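Local coordinates for ancylostoma secreted protein 2 (Necator americanus, PDB 4NUN) that binds a divalent metal ion, here copper, in the cleft of a CAP-family fold and is probably a secreted product of the hookworm, at residues C84-S89 with I101-D106; H148-V153 with K186-K191. All coordinates share one frame; numbering follows the deposited sequence.

Interaction 1 of 2, residues C84-S89 with I101-D106. With CU (copper (II) ion), chain B.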
# COMPACT_ATOMS: atom_id res chain seq x y z
N CYS A 84 -7.67 7.58 17.23
CA CYS A 84 -7.48 8.98 16.86
C CYS A 84 -6.17 9.63 17.36
O CYS A 84 -6.10 10.83 17.63
CB CYS A 84 -8.69 9.82 17.26
SG CYS A 84 -10.14 9.45 16.23
N VAL A 85 -5.12 8.81 17.46
CA VAL A 85 -3.78 9.30 17.72
C VAL A 85 -2.87 8.84 16.58
O VAL A 85 -2.73 7.64 16.33
CB VAL A 85 -3.25 8.76 19.07
CG1 VAL A 85 -1.81 9.20 19.31
CG2 VAL A 85 -4.15 9.23 20.22
N PHE A 86 -2.26 9.80 15.88
CA PHE A 86 -1.43 9.47 14.72
C PHE A 86 -0.20 8.66 15.12
O PHE A 86 0.82 9.22 15.49
CB PHE A 86 -1.01 10.74 13.96
CG PHE A 86 -0.12 10.46 12.79
CD1 PHE A 86 -0.66 10.00 11.60
CD2 PHE A 86 1.25 10.64 12.88
CE1 PHE A 86 0.16 9.74 10.50
CE2 PHE A 86 2.08 10.38 11.81
CZ PHE A 86 1.54 9.92 10.61
N LYS A 87 -0.31 7.34 15.05
CA LYS A 87 0.67 6.45 15.66
C LYS A 87 0.68 5.10 14.97
O LYS A 87 -0.37 4.56 14.60
CB LYS A 87 0.32 6.25 17.14
CG LYS A 87 1.23 5.26 17.86
CD LYS A 87 0.94 5.21 19.37
CE LYS A 87 2.08 4.53 20.14
NZ LYS A 87 3.29 5.41 20.31
N HIS A 88 1.88 4.54 14.80
CA HIS A 88 2.01 3.19 14.29
C HIS A 88 1.63 2.20 15.35
O HIS A 88 2.18 2.24 16.45
CB HIS A 88 3.43 2.93 13.82
CG HIS A 88 3.56 2.96 12.34
ND1 HIS A 88 2.84 2.12 11.51
CD2 HIS A 88 4.28 3.76 11.52
CE1 HIS A 88 3.13 2.39 10.25
NE2 HIS A 88 4.01 3.37 10.23
N SER A 89 0.70 1.30 15.04
CA SER A 89 0.31 0.27 15.99
C SER A 89 1.50 -0.63 16.30
O SER A 89 2.48 -0.66 15.55
CB SER A 89 -0.89 -0.55 15.49
OG SER A 89 -0.53 -1.39 14.42
N ILE A 101 0.18 4.60 7.69
CA ILE A 101 -0.70 5.55 8.35
C ILE A 101 -0.58 6.90 7.70
O ILE A 101 0.44 7.21 7.07
CB ILE A 101 -0.40 5.67 9.85
CG1 ILE A 101 0.98 6.31 10.06
CG2 ILE A 101 -0.46 4.31 10.52
CD1 ILE A 101 1.40 6.41 11.53
N PHE A 102 -1.62 7.70 7.85
CA PHE A 102 -1.70 8.99 7.21
C PHE A 102 -2.73 9.86 7.91
O PHE A 102 -3.72 9.35 8.45
CB PHE A 102 -2.06 8.81 5.74
CG PHE A 102 -2.33 10.10 5.01
CD1 PHE A 102 -1.27 10.88 4.52
CD2 PHE A 102 -3.64 10.55 4.81
CE1 PHE A 102 -1.52 12.07 3.85
CE2 PHE A 102 -3.89 11.74 4.13
CZ PHE A 102 -2.82 12.51 3.65
N MET A 103 -2.51 11.17 7.89
CA MET A 103 -3.46 12.09 8.50
C MET A 103 -3.57 13.35 7.68
O MET A 103 -2.61 13.79 7.03
CB MET A 103 -3.04 12.46 9.93
CG MET A 103 -1.80 13.37 10.02
SD MET A 103 -1.89 14.50 11.44
CE MET A 103 -2.78 15.90 10.72
N SER A 104 -4.77 13.91 7.71
CA SER A 104 -5.09 15.14 7.03
C SER A 104 -5.77 16.02 8.06
O SER A 104 -6.39 15.50 9.00
CB SER A 104 -6.02 14.86 5.85
OG SER A 104 -6.56 16.07 5.32
N SER A 105 -5.67 17.33 7.88
CA SER A 105 -6.30 18.29 8.79
C SER A 105 -7.78 18.48 8.46
O SER A 105 -8.53 19.09 9.23
CB SER A 105 -5.59 19.63 8.72
OG SER A 105 -5.63 20.14 7.40
N ASP A 106 -8.19 17.97 7.30
CA ASP A 106 -9.59 18.03 6.88
C ASP A 106 -10.39 16.91 7.56
O ASP A 106 -10.58 15.83 6.99
CB ASP A 106 -9.69 17.95 5.36
CG ASP A 106 -11.08 18.26 4.86
OD1 ASP A 106 -11.97 18.51 5.70
OD2 ASP A 106 -11.29 18.25 3.63
CU CU B . 4.48 5.06 8.70
O HOH W 1 5.40 7.30 9.66

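Interaction 2 of 2, residues H148-V153 with K186-K191. With CU (copper (II) ion), chain B.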
# COMPACT_ATOMS: atom_id res chain seq x y z
N HIS A 148 6.53 3.54 3.16
CA HIS A 148 5.10 3.46 2.84
C HIS A 148 4.95 2.96 1.41
O HIS A 148 4.16 2.06 1.13
CB HIS A 148 4.43 4.81 3.00
CG HIS A 148 4.64 5.44 4.34
ND1 HIS A 148 5.48 6.52 4.53
CD2 HIS A 148 4.13 5.14 5.56
CE1 HIS A 148 5.47 6.87 5.80
NE2 HIS A 148 4.66 6.05 6.45
N TYR A 149 5.75 3.55 0.52
CA TYR A 149 5.84 3.10 -0.87
C TYR A 149 6.18 1.61 -1.00
O TYR A 149 5.48 0.88 -1.71
CB TYR A 149 6.90 3.89 -1.63
CG TYR A 149 7.23 3.24 -2.97
CD1 TYR A 149 6.36 3.34 -4.06
CD2 TYR A 149 8.42 2.52 -3.16
CE1 TYR A 149 6.66 2.76 -5.27
CE2 TYR A 149 8.72 1.94 -4.39
CZ TYR A 149 7.84 2.06 -5.43
OH TYR A 149 8.12 1.49 -6.65
N THR A 150 7.27 1.18 -0.36
CA THR A 150 7.75 -0.19 -0.52
C THR A 150 6.72 -1.20 -0.05
O THR A 150 6.60 -2.27 -0.62
CB THR A 150 9.11 -0.43 0.20
OG1 THR A 150 8.99 -0.16 1.60
CG2 THR A 150 10.20 0.44 -0.40
N GLN A 151 5.98 -0.85 0.99
CA GLN A 151 4.88 -1.72 1.42
C GLN A 151 3.74 -1.71 0.41
O GLN A 151 3.14 -2.75 0.15
CB GLN A 151 4.36 -1.30 2.80
CG GLN A 151 3.13 -2.06 3.25
CD GLN A 151 3.42 -3.54 3.50
OE1 GLN A 151 3.80 -3.93 4.62
NE2 GLN A 151 3.26 -4.37 2.46
N MET A 152 3.42 -0.54 -0.16
CA MET A 152 2.41 -0.47 -1.22
C MET A 152 2.70 -1.40 -2.39
O MET A 152 1.78 -2.01 -2.95
CB MET A 152 2.22 0.95 -1.75
CG MET A 152 1.45 1.88 -0.82
SD MET A 152 0.90 3.40 -1.61
CE MET A 152 -0.49 2.81 -2.60
N VAL A 153 3.97 -1.51 -2.77
CA VAL A 153 4.33 -2.31 -3.94
C VAL A 153 5.10 -3.59 -3.58
O VAL A 153 5.79 -4.17 -4.42
CB VAL A 153 5.11 -1.47 -4.99
CG1 VAL A 153 4.27 -0.29 -5.44
CG2 VAL A 153 6.45 -1.00 -4.43
N LYS A 186 15.17 -8.44 1.98
CA LYS A 186 14.34 -8.99 0.90
C LYS A 186 14.15 -7.98 -0.21
O LYS A 186 14.22 -6.77 0.02
CB LYS A 186 12.98 -9.43 1.43
CG LYS A 186 13.04 -10.61 2.40
CD LYS A 186 12.94 -11.95 1.66
CE LYS A 186 13.96 -12.94 2.18
NZ LYS A 186 13.81 -13.10 3.65
N ASP A 187 13.90 -8.47 -1.41
CA ASP A 187 13.61 -7.59 -2.53
C ASP A 187 12.17 -7.11 -2.37
O ASP A 187 11.27 -7.89 -2.03
CB ASP A 187 13.80 -8.35 -3.84
CG ASP A 187 15.28 -8.57 -4.21
OD1 ASP A 187 16.16 -8.26 -3.39
OD2 ASP A 187 15.56 -9.05 -5.33
N ILE A 188 11.94 -5.82 -2.59
CA ILE A 188 10.58 -5.28 -2.61
C ILE A 188 9.74 -6.08 -3.63
O ILE A 188 8.65 -6.54 -3.33
CB ILE A 188 10.58 -3.80 -2.99
CG1 ILE A 188 11.57 -3.03 -2.09
CG2 ILE A 188 9.16 -3.23 -2.88
CD1 ILE A 188 12.07 -1.72 -2.70
N TYR A 189 10.29 -6.24 -4.82
CA TYR A 189 9.70 -7.09 -5.84
C TYR A 189 10.79 -7.62 -6.79
O TYR A 189 11.85 -7.01 -6.96
CB TYR A 189 8.60 -6.33 -6.62
CG TYR A 189 9.02 -5.05 -7.32
CD1 TYR A 189 9.67 -5.10 -8.55
CD2 TYR A 189 8.72 -3.80 -6.79
CE1 TYR A 189 10.02 -3.94 -9.23
CE2 TYR A 189 9.09 -2.62 -7.45
CZ TYR A 189 9.74 -2.70 -8.68
OH TYR A 189 10.13 -1.57 -9.37
N GLU A 190 10.51 -8.76 -7.41
CA GLU A 190 11.41 -9.36 -8.39
C GLU A 190 11.38 -8.56 -9.69
O GLU A 190 10.31 -8.28 -10.23
CB GLU A 190 10.97 -10.80 -8.63
CG GLU A 190 11.88 -11.64 -9.51
CD GLU A 190 11.61 -13.14 -9.33
OE1 GLU A 190 10.69 -13.50 -8.56
OE2 GLU A 190 12.34 -13.96 -9.96
N LYS A 191 12.56 -8.19 -10.19
CA LYS A 191 12.67 -7.40 -11.42
C LYS A 191 12.58 -8.25 -12.69
O LYS A 191 13.06 -9.38 -12.74
CB LYS A 191 13.97 -6.58 -11.43
CG LYS A 191 14.18 -5.74 -10.16
CD LYS A 191 15.22 -4.65 -10.37
CE LYS A 191 16.62 -5.18 -10.33
NZ LYS A 191 17.59 -4.14 -10.79
CU CU B . 4.48 5.06 8.70
O HOH W 2 10.39 0.44 -7.09
O HOH W 1 5.40 7.30 9.66

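Interaction 1 of 2, residues C84-S89 with I101-D106
The CD1 methyl of I101 sits between two aromatic rings of the loop 84-89, those of F86 and H88. It lies 3.8 Å from the centroid of the F86 ring, 21° off the normal. Over a face of the H88 ring it stands 4.1 Å from the centroid, so one methyl makes two CH-pi contacts. I101 CG1 also reaches F86 CE1 at 3.6 Å. The I101 chain rises this way because CG1 stands between the backbone N and the carbonyl carbon (chi1 67°), with CD1 extended beyond it. M103 crosses F86 at about a right angle, its CB 3.8 Å from F86 CD1. Its SD, oblique to the ring and 5.0 Å from the F86 centroid, forms a Met-aromatic contact. F86 is further flanked by Y172 and M170.

H88 uses NE2 to bind the copper ion at 2.3 Å, alongside water 1 and H148, while I101 CD1 covers a face of the same ring. E99 accepts a hydrogen bond from H88 ND1, which probably makes NE2 a stronger donor to the metal. The apolar contact on the H88 face, together with this bond, probably limits how the ring can turn at the copper.

Interaction 2 of 2, residues H148-V153 with K186-K191
I188 projects its two branches against the last turn of helix 147-152: CG2 faces T150 O and V153, while CD1 reaches the T150 methyl. The CG2 methyl lies 3.5 Å from T150 O and 3.8 Å from V153 CG2, packing on both backbone and side chain at the helix end. The other branch carries CD1 to 3.7 Å from T150 CG2, the two side chains crossing at about a right angle. This division follows from chi1 of -51°, which sets CG2 anti to the backbone N while CG1 lies anti to the carbonyl carbon. Of the two branches of T150, the methyl faces I188; OG1 is hydrogen-bonded to N182.

In V153, the first residue to leave helical geometry, CG1 is anti to the carbonyl carbon (chi1 -59°), and CG2 falls between N and C. That CG2 methyl rests 3.5 Å above the plane of the Y149 ring, offset toward the rim, and so touches both this ring and I188 CG2. The Y189 ring approaches V153 obliquely, with CD2 3.8 Å from V153 O, while Y149 OH comes to the Y189 ring edge near its plane. Water 2 joins the two phenols: it donates to Y189 OH at 3.1 Å, and its bond to Y149 OH is unusually short. Y189 OH is also hydrogen-bonded to P59 O.

The contact is buried and largely apolar. The segment 186-191 is held by backbone bonds of I188 to L135 and Q155. Helix 28-46 borders the contact through V45, which touches Y149, V153 and Y189, while Q151 and M152 lean on Y177 of strand 171-178.

How the interactions relate
Interaction 1 closes before interaction 2 opens along the chain, and their centres lie 23 Å apart on opposite sides of the chain's centre. The first joins a loop to strand 98-104, an outermost strand of the four-stranded mixed sheet; the second joins helix 147-152 to the loop region following strand 171-178, a strand that neighbours 98-104. The nearest atoms of the two are about 4 Å apart without touching, yet both reach the same copper ion and water 1. The copper is bound by H88 from a loop and H148 from helix 147-152; interaction 1 packs directly on its ligand, whereas interaction 2 packs the other end of the helical segment, away from H148.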